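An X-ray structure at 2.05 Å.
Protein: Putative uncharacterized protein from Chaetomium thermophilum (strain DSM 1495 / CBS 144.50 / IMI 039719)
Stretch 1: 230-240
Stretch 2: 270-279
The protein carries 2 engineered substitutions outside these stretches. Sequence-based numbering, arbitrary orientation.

Stretch 1, residues 230-240: IMQVVCEATQA
Stretch 2, residues 270-279: KALFGLTILG

Stretch 2 is helical throughout and stretch 1 is helical over most of its length; the two helices run in nearly the same direction: their N-to-C axes make an angle of 22° and come within 10.5 Å of each other. Register is set by two close CA pairs, Cys-235 CA to Ala-271 CA at 7.2 Å and Thr-238 CA to Leu-275 CA at 7.1 Å. The contact is small, burying 292 Å² over both sides, and no hydrogen bond crosses it; it rests on side-chain packing. In stretch 1, phi/psi stays near -65/-40 from Ile-230 to Glu-236, with 3.0 to 3.1 Å bonds from Val-234 N to Ile-230 O, Cys-235 N to Met-231 O, Glu-236 N to Gln-232 O and Ala-237 N to Val-233 O.

Stretch 2 enters already helical, with a wider pi-type turn at 270-272. Lys-270 (-72/-43; chi1 t, chi2 p, chi3 t, chi4 m) makes no contact with stretch 1. Ala-271 has an extended phi, at -149/-42, and its CA-to-CB bond points toward the partner. Its CB lies 4.1 Å from Cys-235 SG, an apolar contact at the place where the CA atoms of the two residues are 7.2 Å apart.

Leu-272 (-58/-40; chi1 m, chi2 t) directs CA-to-CB sideways, yet the end of its side chain comes nearer. Its CD2 reaches 3.7 Å from Cys-235 SG and 4.1 Å from Met-231 CE, so one methyl touches two residues a helical turn apart. Met-231 meets it with all three chi angles in m; Cys-235 has chi1 at -71° (m). Regular helical bonding then takes over, with Leu-275 N to Ala-271 O and Thr-276 N to Leu-272 O both 2.9 Å.

Phe-273 (-50/-59; chi1 t) and Gly-274 (-69/-40) stand clear of stretch 1. Leu-275 (-60/-46; chi1 m, chi2 t) is the centre of the contact, with 81 Å² covered, the largest share of any residue, and CA-to-CB directed toward stretch 1. Leu-275 CD1 sits 3.5 Å from Cys-235 CB, both CD1 and CD2 lie 3.3 Å from Thr-238 OG1, and CD2 is also 3.3 Å from Gln-239 OE1. The approaches to OG1 and OE1 are carbon-to-oxygen contacts. Thr-238 (-69/-23, chi1 p) turns its hydroxyl back on its own stretch, where OG1 donates to Cys-235 O at 2.5 Å.

Thr-276 (-74/-30, chi1 p) directs its CA-to-CB bond away and likewise turns its hydroxyl back on its backbone, OG1 donating to Leu-272 O at 2.7 Å. Ile-277 (-62/-48; chi1 m, chi2 t) is out of reach. Leu-278 (-62/-41; chi1 m, chi2 t) directs its CA-to-CB bond toward stretch 1, its CD1 3.7 Å from Gln-239 NE2. Gln-239 has left the regular helical conformation at -108/23; with chi1 m, chi2 t and chi3 -73°, its sideways-starting side chain brings its amide end over Leu-275 and Leu-278. Gly-279 (-63/-41) keeps the helix going, its N bonded to Leu-275 O at 2.9 Å.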

# COMPACT_ATOMS: atom_id res chain seq x y z
N ILE A 230 12.02 -29.28 -14.82
CA ILE A 230 11.72 -28.65 -13.54
C ILE A 230 10.35 -29.06 -12.99
O ILE A 230 10.23 -29.39 -11.81
CB ILE A 230 11.77 -27.12 -13.67
CG1 ILE A 230 13.19 -26.68 -14.03
CG2 ILE A 230 11.29 -26.45 -12.40
CD1 ILE A 230 13.29 -25.24 -14.48
N MET A 231 9.34 -29.06 -13.85
CA MET A 231 7.99 -29.40 -13.42
C MET A 231 7.88 -30.84 -12.94
O MET A 231 7.13 -31.13 -12.00
CB MET A 231 6.99 -29.15 -14.55
CG MET A 231 6.83 -27.68 -14.92
SD MET A 231 6.43 -26.64 -13.50
CE MET A 231 4.77 -27.21 -13.12
N GLN A 232 8.63 -31.74 -13.56
CA GLN A 232 8.59 -33.15 -13.17
C GLN A 232 9.08 -33.34 -11.74
O GLN A 232 8.44 -34.02 -10.95
CB GLN A 232 9.41 -34.01 -14.14
CG GLN A 232 9.25 -35.51 -13.93
CD GLN A 232 10.17 -36.06 -12.84
OE1 GLN A 232 11.27 -35.55 -12.63
NE2 GLN A 232 9.70 -37.08 -12.14
N VAL A 233 10.23 -32.74 -11.42
CA VAL A 233 10.83 -32.92 -10.11
C VAL A 233 10.02 -32.19 -9.03
O VAL A 233 9.95 -32.65 -7.89
CB VAL A 233 12.30 -32.43 -10.08
CG1 VAL A 233 12.40 -30.92 -10.11
CG2 VAL A 233 13.01 -32.98 -8.86
N VAL A 234 9.39 -31.08 -9.40
CA VAL A 234 8.59 -30.32 -8.44
C VAL A 234 7.33 -31.09 -8.08
O VAL A 234 6.97 -31.22 -6.91
CB VAL A 234 8.21 -28.93 -8.97
CG1 VAL A 234 7.20 -28.27 -8.06
CG2 VAL A 234 9.45 -28.05 -9.10
N CYS A 235 6.65 -31.61 -9.11
CA CYS A 235 5.43 -32.38 -8.92
C CYS A 235 5.71 -33.64 -8.10
O CYS A 235 4.92 -34.02 -7.23
CB CYS A 235 4.82 -32.76 -10.27
SG CYS A 235 4.08 -31.37 -11.16
N GLU A 236 6.84 -34.27 -8.38
CA GLU A 236 7.29 -35.45 -7.66
C GLU A 236 7.50 -35.14 -6.18
O GLU A 236 7.12 -35.93 -5.30
CB GLU A 236 8.60 -35.97 -8.28
CG GLU A 236 9.25 -37.12 -7.53
CD GLU A 236 10.52 -37.61 -8.21
OE1 GLU A 236 10.42 -38.48 -9.11
OE2 GLU A 236 11.62 -37.12 -7.86
N ALA A 237 8.09 -33.98 -5.91
CA ALA A 237 8.45 -33.59 -4.56
C ALA A 237 7.23 -33.21 -3.72
O ALA A 237 7.27 -33.28 -2.49
CB ALA A 237 9.44 -32.43 -4.60
N THR A 238 6.14 -32.82 -4.38
CA THR A 238 4.92 -32.45 -3.66
C THR A 238 4.27 -33.67 -3.00
O THR A 238 3.50 -33.53 -2.05
CB THR A 238 3.88 -31.78 -4.59
OG1 THR A 238 3.51 -32.69 -5.64
CG2 THR A 238 4.43 -30.51 -5.20
N GLN A 239 4.58 -34.85 -3.52
CA GLN A 239 4.02 -36.08 -2.97
C GLN A 239 5.07 -36.88 -2.22
O GLN A 239 4.94 -38.09 -2.04
CB GLN A 239 3.39 -36.92 -4.07
CG GLN A 239 2.00 -36.47 -4.46
CD GLN A 239 1.35 -37.39 -5.47
OE1 GLN A 239 1.71 -37.40 -6.64
NE2 GLN A 239 0.38 -38.18 -5.01
N ALA A 240 6.12 -36.20 -1.77
CA ALA A 240 7.14 -36.83 -0.95
C ALA A 240 6.59 -37.12 0.44
O ALA A 240 5.74 -36.38 0.95
CB ALA A 240 8.38 -35.96 -0.87
N LYS A 270 -2.44 -31.85 -16.21
CA LYS A 270 -1.69 -33.10 -16.04
C LYS A 270 -1.54 -33.52 -14.58
O LYS A 270 -1.70 -34.70 -14.25
CB LYS A 270 -0.31 -32.98 -16.68
CG LYS A 270 0.53 -34.25 -16.61
CD LYS A 270 0.13 -35.25 -17.69
CE LYS A 270 0.88 -36.57 -17.51
NZ LYS A 270 2.35 -36.37 -17.40
N ALA A 271 -1.23 -32.57 -13.70
CA ALA A 271 -0.86 -32.94 -12.33
C ALA A 271 -1.23 -31.92 -11.25
O ALA A 271 -1.70 -32.31 -10.18
CB ALA A 271 0.63 -33.22 -12.27
N LEU A 272 -1.02 -30.64 -11.54
CA LEU A 272 -1.15 -29.59 -10.52
C LEU A 272 -2.53 -29.56 -9.87
O LEU A 272 -2.65 -29.35 -8.66
CB LEU A 272 -0.83 -28.22 -11.12
CG LEU A 272 0.53 -28.08 -11.80
CD1 LEU A 272 0.79 -26.62 -12.16
CD2 LEU A 272 1.64 -28.64 -10.92
N PHE A 273 -3.56 -29.76 -10.69
CA PHE A 273 -4.94 -29.83 -10.22
C PHE A 273 -5.07 -30.81 -9.06
O PHE A 273 -5.47 -30.43 -7.96
CB PHE A 273 -5.86 -30.25 -11.37
CG PHE A 273 -7.32 -30.01 -11.11
CD1 PHE A 273 -8.28 -30.61 -11.90
CD2 PHE A 273 -7.73 -29.18 -10.08
CE1 PHE A 273 -9.62 -30.40 -11.68
CE2 PHE A 273 -9.08 -28.96 -9.85
CZ PHE A 273 -10.02 -29.57 -10.65
N GLY A 274 -4.70 -32.06 -9.31
CA GLY A 274 -4.80 -33.10 -8.31
C GLY A 274 -3.82 -32.95 -7.16
O GLY A 274 -4.17 -33.19 -6.01
N LEU A 275 -2.60 -32.53 -7.47
CA LEU A 275 -1.56 -32.36 -6.45
C LEU A 275 -1.95 -31.32 -5.40
O LEU A 275 -1.79 -31.56 -4.20
CB LEU A 275 -0.24 -31.94 -7.10
CG LEU A 275 0.52 -33.02 -7.86
CD1 LEU A 275 1.78 -32.44 -8.47
CD2 LEU A 275 0.86 -34.18 -6.94
N THR A 276 -2.46 -30.19 -5.86
CA THR A 276 -2.82 -29.10 -4.95
C THR A 276 -4.10 -29.42 -4.18
O THR A 276 -4.28 -28.96 -3.05
CB THR A 276 -2.99 -27.77 -5.70
OG1 THR A 276 -3.95 -27.92 -6.75
CG2 THR A 276 -1.66 -27.35 -6.31
N ILE A 277 -4.99 -30.20 -4.79
CA ILE A 277 -6.18 -30.69 -4.10
C ILE A 277 -5.76 -31.56 -2.92
O ILE A 277 -6.26 -31.39 -1.80
CB ILE A 277 -7.09 -31.50 -5.04
CG1 ILE A 277 -7.87 -30.55 -5.96
CG2 ILE A 277 -8.06 -32.37 -4.25
CD1 ILE A 277 -8.58 -31.27 -7.09
N LEU A 278 -4.83 -32.47 -3.17
CA LEU A 278 -4.27 -33.32 -2.13
C LEU A 278 -3.57 -32.49 -1.07
O LEU A 278 -3.67 -32.76 0.12
CB LEU A 278 -3.30 -34.35 -2.73
CG LEU A 278 -3.84 -35.42 -3.67
CD1 LEU A 278 -2.72 -36.34 -4.13
CD2 LEU A 278 -4.95 -36.22 -3.00
N GLY A 279 -2.84 -31.47 -1.52
CA GLY A 279 -2.10 -30.61 -0.62
C GLY A 279 -2.98 -29.84 0.34
O GLY A 279 -2.65 -29.69 1.52